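Local structure of protein tudor (Drosophila melanogaster, 3NTK) at residues 121-126 with 163-169. The protein recognises methylarginine-bearing Aubergine through its last extended Tudor domain and is required for germ cell formation, probably within the piRNA pathway. Residues are numbered along the deposited sequence; the frame is centred on the assembly and turned at random.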
loop_
_atom_site.group_PDB
_atom_site.type_symbol
_atom_site.label_atom_id
_atom_site.label_comp_id
_atom_site.label_asym_id
_atom_site.label_seq_id
_atom_site.Cartn_x
_atom_site.Cartn_y
_atom_site.Cartn_z
ATOM N N CYS A 121 10.000 21.011 10.423
ATOM C CA CYS A 121 10.648 20.102 11.367
ATOM C C CYS A 121 9.858 18.800 11.465
ATOM O O CYS A 121 10.436 17.711 11.424
ATOM C CB CYS A 121 10.737 20.758 12.749
ATOM S SG CYS A 121 11.542 19.776 14.066
ATOM N N ASP A 122 8.537 18.907 11.592
ATOM C CA ASP A 122 7.695 17.713 11.679
ATOM C C ASP A 122 7.946 16.803 10.486
ATOM O O ASP A 122 8.170 15.605 10.642
ATOM C CB ASP A 122 6.204 18.072 11.700
ATOM C CG ASP A 122 5.782 18.781 12.969
ATOM O OD1 ASP A 122 6.381 18.513 14.028
ATOM O OD2 ASP A 122 4.832 19.593 12.907
ATOM N N ALA A 123 7.897 17.384 9.290
ATOM C CA ALA A 123 8.095 16.629 8.060
ATOM C C ALA A 123 9.388 15.823 8.058
ATOM O O ALA A 123 9.405 14.652 7.651
ATOM C CB ALA A 123 8.070 17.575 6.862
ATOM N N ALA A 124 10.469 16.444 8.514
ATOM C CA ALA A 124 11.772 15.784 8.543
ATOM C C ALA A 124 11.876 14.676 9.584
ATOM O O ALA A 124 12.565 13.680 9.367
ATOM C CB ALA A 124 12.880 16.827 8.775
ATOM N N LEU A 125 11.187 14.850 10.706
ATOM C CA LEU A 125 11.214 13.880 11.798
ATOM C C LEU A 125 10.225 12.727 11.613
ATOM O O LEU A 125 10.397 11.647 12.185
ATOM C CB LEU A 125 10.894 14.591 13.115
ATOM C CG LEU A 125 11.634 14.202 14.401
ATOM C CD1 LEU A 125 10.807 14.678 15.582
ATOM C CD2 LEU A 125 11.851 12.704 14.485
ATOM N N LEU A 126 9.183 12.954 10.820
ATOM C CA LEU A 126 8.178 11.919 10.615
ATOM C C LEU A 126 8.735 10.605 10.086
ATOM O O LEU A 126 8.266 9.539 10.471
ATOM C CB LEU A 126 7.067 12.429 9.691
ATOM C CG LEU A 126 5.772 12.789 10.419
ATOM C CD1 LEU A 126 4.735 13.313 9.423
ATOM C CD2 LEU A 126 5.244 11.549 11.139
ATOM N N SER A 163 1.511 16.111 14.830
ATOM C CA SER A 163 2.427 17.173 15.238
ATOM C C SER A 163 2.571 17.255 16.760
ATOM O O SER A 163 3.613 17.665 17.273
ATOM C CB SER A 163 1.945 18.517 14.689
ATOM O OG SER A 163 2.795 19.574 15.095
ATOM N N GLU A 164 1.524 16.863 17.480
ATOM C CA GLU A 164 1.563 16.896 18.937
ATOM C C GLU A 164 2.412 15.765 19.506
ATOM O O GLU A 164 3.022 15.916 20.562
ATOM C CB GLU A 164 0.149 16.799 19.514
ATOM C CG GLU A 164 0.113 16.843 21.032
ATOM C CD GLU A 164 -1.281 16.648 21.594
ATOM O OE1 GLU A 164 -2.200 17.382 21.171
ATOM O OE2 GLU A 164 -1.454 15.760 22.459
ATOM N N LYS A 165 2.456 14.635 18.805
ATOM C CA LYS A 165 3.229 13.487 19.270
ATOM C C LYS A 165 4.699 13.567 18.871
ATOM O O LYS A 165 5.516 12.776 19.341
ATOM C CB LYS A 165 2.614 12.189 18.739
ATOM C CG LYS A 165 1.107 12.114 18.921
ATOM C CD LYS A 165 0.688 12.217 20.380
ATOM C CE LYS A 165 1.044 10.965 21.155
ATOM N NZ LYS A 165 0.392 10.962 22.495
ATOM N N LEU A 166 5.032 14.508 17.992
ATOM C CA LEU A 166 6.416 14.698 17.565
ATOM C C LEU A 166 7.028 15.674 18.566
ATOM O O LEU A 166 7.111 16.871 18.317
ATOM C CB LEU A 166 6.467 15.279 16.150
ATOM C CG LEU A 166 5.888 14.394 15.041
ATOM C CD1 LEU A 166 5.960 15.125 13.710
ATOM C CD2 LEU A 166 6.660 13.082 14.972
ATOM N N GLN A 167 7.455 15.138 19.703
ATOM C CA GLN A 167 8.012 15.945 20.779
ATOM C C GLN A 167 9.275 16.744 20.478
ATOM O O GLN A 167 9.477 17.809 21.057
ATOM C CB GLN A 167 8.242 15.059 22.006
ATOM C CG GLN A 167 6.969 14.388 22.501
ATOM C CD GLN A 167 7.172 13.643 23.800
ATOM O OE1 GLN A 167 7.958 12.695 23.871
ATOM N NE2 GLN A 167 6.467 14.068 24.841
ATOM N N GLU A 168 10.117 16.241 19.579
ATOM C CA GLU A 168 11.357 16.927 19.235
ATOM C C GLU A 168 11.170 18.180 18.380
ATOM O O GLU A 168 12.131 18.908 18.136
ATOM C CB GLU A 168 12.321 15.965 18.530
ATOM C CG GLU A 168 12.769 14.787 19.391
ATOM C CD GLU A 168 11.898 13.553 19.219
ATOM O OE1 GLU A 168 10.656 13.690 19.182
ATOM O OE2 GLU A 168 12.461 12.441 19.126
ATOM N N CYS A 169 9.947 18.435 17.923
ATOM C CA CYS A 169 9.689 19.619 17.109
ATOM C C CYS A 169 8.763 20.601 17.816
ATOM O O CYS A 169 7.907 20.141 18.600
ATOM C CB CYS A 169 9.060 19.233 15.768
ATOM S SG CYS A 169 10.145 18.380 14.579
ATOM O OXT CYS A 169 8.892 21.818 17.551
HETATM O O HOH W 1 5.635 19.616 16.209
#
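L166 is the apolar centre of this contact, in the OB-fold part of the extended Tudor domain, where the C-terminal tail folds back against helix 120-131. Its CA-to-CB bond points toward the helix, and the side chain lies against two leucines: CD1 of L166 is 4.0 Å from CG of L126, and CB of L166 is 4.4 Å from CD1 of L125. L126, buried, also touches P14 in the loop between strands 4-11 and 16-21, which ties the cluster to the first hairpin. L125 CD1 extends the apolar patch along the tail, 3.6 Å from E168 CB and 3.9 Å from C169 SG.

Next to that patch the tail is tied down covalently. L166 centres an inverse gamma turn and starts a type I turn running to C169; together they swing the last residue back to the helix. There C169 SG bonds C121 SG at 2.0 Å, with chi3 of -84°, close to the strain-free value for a disulfide, so the C-terminal residue is fixed to the first turn of the helix.

On the polar edge, D122 bridges helix and tail. Its OD2 takes a hydrogen bond from the backbone N of S119, just ahead of the helix, and another from S163 OG, 3.0 Å away. The O of water 1, 2.6 Å from D122 OD1 and 3.0 Å from S163 O, can donate to either.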